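Local coordinates for protein CalS10 (Micromonospora echinospora, PDB 6UK5) that binds S-adenosylmethionine and probably methylates an amino pentose during calicheamicin biosynthesis, at residues Ala23-Ala28 / Arg207-Val212. Residues are numbered along the deposited sequence; the frame is centred on the assembly and turned at random.
Sequences AEVYEA and REFSQV. With SAM (S-adenosylmethionine), chain D.
Phe209 meets Val25 at the edge of its ring, close to the ring plane, where CZ of Phe209 lies 3.9 Å from CG2 of Val25. The amide carbon CD of Gln211 lies in the ring plane at another part of the rim, beside CE2, and the ring stacks with Trp198 of the adjacent strand 191-202. With CG between the backbone N and the carbonyl carbon (chi1 69°), the ring reaches from the strand toward helix 20-32. The second link is ionic and long: OE1 of Glu24 is 3.7 Å from NH2 of Arg207. The carboxylate and guanidinium planes are only 13° apart, but OE1 comes in obliquely and no hydrogen bond forms. Each charge has another partner: Arg177 for Glu24 and Asp202 for Arg207.

Tyr26 points to the cofactor instead. Its OH donates a 2.6 Å hydrogen bond to the carboxylate oxygen OXT of S-adenosylmethionine, which sits at the ring edge in the ring plane. The methyl carbon CE of the cofactor lies 3.7 Å from CE2 of Tyr26. A phenylalanine here would probably leave that carboxylate oxygen without its phenolic donor. Helix 20-32 thus lies between the Rossmann-like cofactor site and the antiparallel neighbours 206-216 and 191-202. Strand 206-216 offers one apolar touch and a long salt bridge with shared charges, so the directional hold probably comes from the hydrogen bond of the phenol OH.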
ATOM      1  N   ALA A  23      14.967   6.136  -5.407  1.00 62.88           N
ATOM      2  CA  ALA A  23      15.619   5.330  -6.434  1.00 67.54           C
ATOM      3  C   ALA A  23      15.373   3.844  -6.213  1.00 66.95           C
ATOM      4  O   ALA A  23      15.242   3.080  -7.178  1.00 68.44           O
ATOM      5  CB  ALA A  23      17.122   5.621  -6.448  1.00 68.57           C
ATOM      6  N   GLU A  24      15.296   3.420  -4.952  1.00 67.59           N
ATOM      7  CA  GLU A  24      15.154   2.000  -4.644  1.00 67.22           C
ATOM      8  C   GLU A  24      13.804   1.457  -5.100  1.00 64.54           C
ATOM      9  O   GLU A  24      13.708   0.303  -5.536  1.00 71.54           O
ATOM     10  CB  GLU A  24      15.340   1.791  -3.141  1.00 70.39           C
ATOM     11  CG  GLU A  24      15.288   0.345  -2.683  1.00 71.68           C
ATOM     12  CD  GLU A  24      15.099   0.228  -1.190  1.00 72.73           C
ATOM     13  OE1 GLU A  24      15.385   1.215  -0.477  1.00 70.76           O
ATOM     14  OE2 GLU A  24      14.657  -0.851  -0.742  1.00 77.19           O
ATOM     15  N   VAL A  25      12.754   2.272  -5.011  1.00 63.03           N
ATOM     16  CA  VAL A  25      11.385   1.857  -5.289  1.00 63.79           C
ATOM     17  C   VAL A  25      10.858   2.424  -6.594  1.00 60.76           C
ATOM     18  O   VAL A  25       9.734   2.085  -6.995  1.00 60.78           O
ATOM     19  CB  VAL A  25      10.443   2.249  -4.134  1.00 65.69           C
ATOM     20  CG1 VAL A  25      10.798   1.488  -2.867  1.00 73.17           C
ATOM     21  CG2 VAL A  25      10.498   3.755  -3.890  1.00 63.23           C
ATOM     22  N   TYR A  26      11.629   3.271  -7.273  1.00 60.97           N
ATOM     23  CA  TYR A  26      11.091   4.035  -8.394  1.00 62.36           C
ATOM     24  C   TYR A  26      10.637   3.142  -9.544  1.00 62.87           C
ATOM     25  O   TYR A  26       9.601   3.406 -10.165  1.00 62.34           O
ATOM     26  CB  TYR A  26      12.158   5.032  -8.854  1.00 62.08           C
ATOM     27  CG  TYR A  26      12.070   5.445 -10.297  1.00 58.53           C
ATOM     28  CD1 TYR A  26      12.913   4.890 -11.249  1.00 62.53           C
ATOM     29  CD2 TYR A  26      11.159   6.402 -10.707  1.00 59.94           C
ATOM     30  CE1 TYR A  26      12.843   5.270 -12.572  1.00 67.69           C
ATOM     31  CE2 TYR A  26      11.079   6.787 -12.027  1.00 67.63           C
ATOM     32  CZ  TYR A  26      11.925   6.221 -12.956  1.00 68.15           C
ATOM     33  OH  TYR A  26      11.848   6.607 -14.274  1.00 71.21           O
ATOM     34  N   GLU A  27      11.375   2.072  -9.833  1.00 63.23           N
ATOM     35  CA  GLU A  27      11.001   1.214 -10.955  1.00 65.25           C
ATOM     36  C   GLU A  27       9.846   0.284 -10.595  1.00 66.28           C
ATOM     37  O   GLU A  27       8.948   0.053 -11.413  1.00 64.91           O
ATOM     38  CB  GLU A  27      12.207   0.409 -11.433  1.00 67.45           C
ATOM     39  CG  GLU A  27      13.476   1.228 -11.550  1.00 65.69           C
ATOM     40  CD  GLU A  27      14.621   0.435 -12.140  1.00 71.84           C
ATOM     41  OE1 GLU A  27      14.466  -0.082 -13.269  1.00 71.76           O
ATOM     42  OE2 GLU A  27      15.671   0.322 -11.468  1.00 76.96           O
ATOM     43  N   ALA A  28       9.867  -0.266  -9.379  1.00 62.76           N
ATOM     44  CA  ALA A  28       8.804  -1.162  -8.939  1.00 62.75           C
ATOM     45  C   ALA A  28       7.418  -0.587  -9.203  1.00 64.86           C
ATOM     46  O   ALA A  28       6.509  -1.310  -9.629  1.00 64.76           O
ATOM     47  CB  ALA A  28       8.970  -1.456  -7.446  1.00 65.58           C
ATOM     48  N   ARG A 207       9.321   2.185   7.044  1.00 77.25           N
ATOM     49  CA  ARG A 207       9.830   3.509   6.716  1.00 80.52           C
ATOM     50  C   ARG A 207       8.805   4.288   5.897  1.00 76.79           C
ATOM     51  O   ARG A 207       8.136   3.725   5.025  1.00 73.61           O
ATOM     52  CB  ARG A 207      11.136   3.441   5.913  1.00 83.37           C
ATOM     53  CG  ARG A 207      12.293   2.752   6.610  1.00 86.79           C
ATOM     54  CD  ARG A 207      13.605   2.970   5.853  1.00 70.02           C
ATOM     55  NE  ARG A 207      13.531   2.740   4.409  1.00 73.78           N
ATOM     56  CZ  ARG A 207      13.335   1.560   3.830  1.00 69.23           C
ATOM     57  NH1 ARG A 207      13.172   0.467   4.562  1.00 70.98           N
ATOM     58  NH2 ARG A 207      13.296   1.477   2.505  1.00 83.50           N
ATOM     59  N   GLU A 208       8.687   5.585   6.183  1.00 73.89           N
ATOM     60  CA  GLU A 208       7.908   6.513   5.372  1.00 66.86           C
ATOM     61  C   GLU A 208       8.797   7.639   4.858  1.00 64.36           C
ATOM     62  O   GLU A 208       9.675   8.124   5.578  1.00 69.44           O
ATOM     63  CB  GLU A 208       6.747   7.118   6.167  1.00 64.33           C
ATOM     64  CG  GLU A 208       7.168   7.720   7.495  1.00 75.15           C
ATOM     65  CD  GLU A 208       6.041   8.443   8.189  1.00 76.02           C
ATOM     66  OE1 GLU A 208       6.333   9.176   9.160  1.00 79.74           O
ATOM     67  OE2 GLU A 208       4.875   8.280   7.763  1.00 79.02           O
ATOM     68  N   PHE A 209       8.578   8.049   3.609  1.00 61.45           N
ATOM     69  CA  PHE A 209       9.239   9.233   3.069  1.00 61.35           C
ATOM     70  C   PHE A 209       8.267   9.933   2.123  1.00 59.43           C
ATOM     71  O   PHE A 209       7.399   9.296   1.522  1.00 57.62           O
ATOM     72  CB  PHE A 209      10.583   8.904   2.400  1.00 60.91           C
ATOM     73  CG  PHE A 209      10.479   8.119   1.125  1.00 58.63           C
ATOM     74  CD1 PHE A 209      10.463   6.735   1.144  1.00 58.15           C
ATOM     75  CD2 PHE A 209      10.443   8.770  -0.098  1.00 59.11           C
ATOM     76  CE1 PHE A 209      10.385   6.013  -0.032  1.00 61.66           C
ATOM     77  CE2 PHE A 209      10.366   8.055  -1.276  1.00 61.27           C
ATOM     78  CZ  PHE A 209      10.338   6.674  -1.244  1.00 62.53           C
ATOM     79  N   SER A 210       8.419  11.257   2.007  1.00 56.32           N
ATOM     80  CA  SER A 210       7.500  12.098   1.247  1.00 52.46           C
ATOM     81  C   SER A 210       8.272  13.039   0.332  1.00 52.85           C
ATOM     82  O   SER A 210       9.350  13.527   0.687  1.00 55.65           O
ATOM     83  CB  SER A 210       6.598  12.917   2.184  1.00 50.47           C
ATOM     84  OG  SER A 210       6.112  12.107   3.241  1.00 56.88           O
ATOM     85  N   GLN A 211       7.705  13.288  -0.851  1.00 53.25           N
ATOM     86  CA  GLN A 211       8.339  14.102  -1.877  1.00 49.62           C
ATOM     87  C   GLN A 211       7.325  15.034  -2.524  1.00 45.36           C
ATOM     88  O   GLN A 211       6.123  14.758  -2.527  1.00 41.06           O
ATOM     89  CB  GLN A 211       8.952  13.241  -2.989  1.00 51.31           C
ATOM     90  CG  GLN A 211       9.685  12.008  -2.525  1.00 53.85           C
ATOM     91  CD  GLN A 211       9.957  11.053  -3.670  1.00 56.37           C
ATOM     92  OE1 GLN A 211      11.105  10.730  -3.958  1.00 59.76           O
ATOM     93  NE2 GLN A 211       8.899  10.599  -4.331  1.00 54.96           N
ATOM     94  N   VAL A 212       7.821  16.149  -3.066  1.00 44.96           N
ATOM     95  CA  VAL A 212       7.042  16.997  -3.963  1.00 37.78           C
ATOM     96  C   VAL A 212       7.888  17.304  -5.196  1.00 37.54           C
ATOM     97  O   VAL A 212       9.100  17.533  -5.085  1.00 40.43           O
ATOM     98  CB  VAL A 212       6.576  18.307  -3.297  1.00 38.21           C
ATOM     99  CG1 VAL A 212       6.040  19.267  -4.360  1.00 39.95           C
ATOM    100  CG2 VAL A 212       5.526  18.026  -2.243  1.00 40.84           C
TER
HETATM  101  N   SAM D 302      15.062   7.931 -18.453  1.00 62.92           N
HETATM  102  CA  SAM D 302      14.595   7.871 -17.105  1.00 65.34           C
HETATM  103  C   SAM D 302      13.622   6.674 -16.871  1.00 62.85           C
HETATM  104  O   SAM D 302      12.711   6.479 -17.712  1.00 57.37           O
HETATM  105  OXT SAM D 302      13.826   5.999 -15.842  1.00 61.42           O
HETATM  106  CB  SAM D 302      13.902   9.190 -16.734  1.00 62.48           C
HETATM  107  CG  SAM D 302      13.886   9.297 -15.218  1.00 62.69           C
HETATM  108  SD  SAM D 302      12.605  10.513 -14.841  1.00 57.16           S
HETATM  109  CE  SAM D 302      12.237  10.089 -13.146  1.00 68.84           C
HETATM  110  C5' SAM D 302      13.446  12.127 -14.619  1.00 60.53           C
HETATM  111  C4' SAM D 302      14.956  12.136 -14.345  1.00 59.88           C
HETATM  112  O4' SAM D 302      15.498  13.389 -14.800  1.00 64.17           O
HETATM  113  C3' SAM D 302      15.337  12.003 -12.869  1.00 61.60           C
HETATM  114  O3' SAM D 302      15.964  10.748 -12.619  1.00 59.25           O
HETATM  115  C2' SAM D 302      16.321  13.162 -12.611  1.00 62.27           C
HETATM  116  O2' SAM D 302      17.506  12.717 -11.960  1.00 59.70           O
HETATM  117  C1' SAM D 302      16.626  13.688 -14.013  1.00 66.02           C
HETATM  118  N9  SAM D 302      16.861  15.124 -14.085  1.00 66.80           N
HETATM  119  C8  SAM D 302      16.005  16.132 -13.718  1.00 66.70           C
HETATM  120  N7  SAM D 302      16.456  17.335 -13.971  1.00 64.22           N
HETATM  121  C5  SAM D 302      17.693  17.109 -14.551  1.00 63.36           C
HETATM  122  C6  SAM D 302      18.674  17.976 -15.070  1.00 61.55           C
HETATM  123  N6  SAM D 302      18.578  19.308 -15.040  1.00 62.09           N
HETATM  124  N1  SAM D 302      19.777  17.422 -15.617  1.00 59.60           N
HETATM  125  C2  SAM D 302      19.889  16.090 -15.630  1.00 60.55           C
HETATM  126  N3  SAM D 302      19.039  15.174 -15.160  1.00 61.54           N
HETATM  127  C4  SAM D 302      17.956  15.751 -14.632  1.00 63.87           C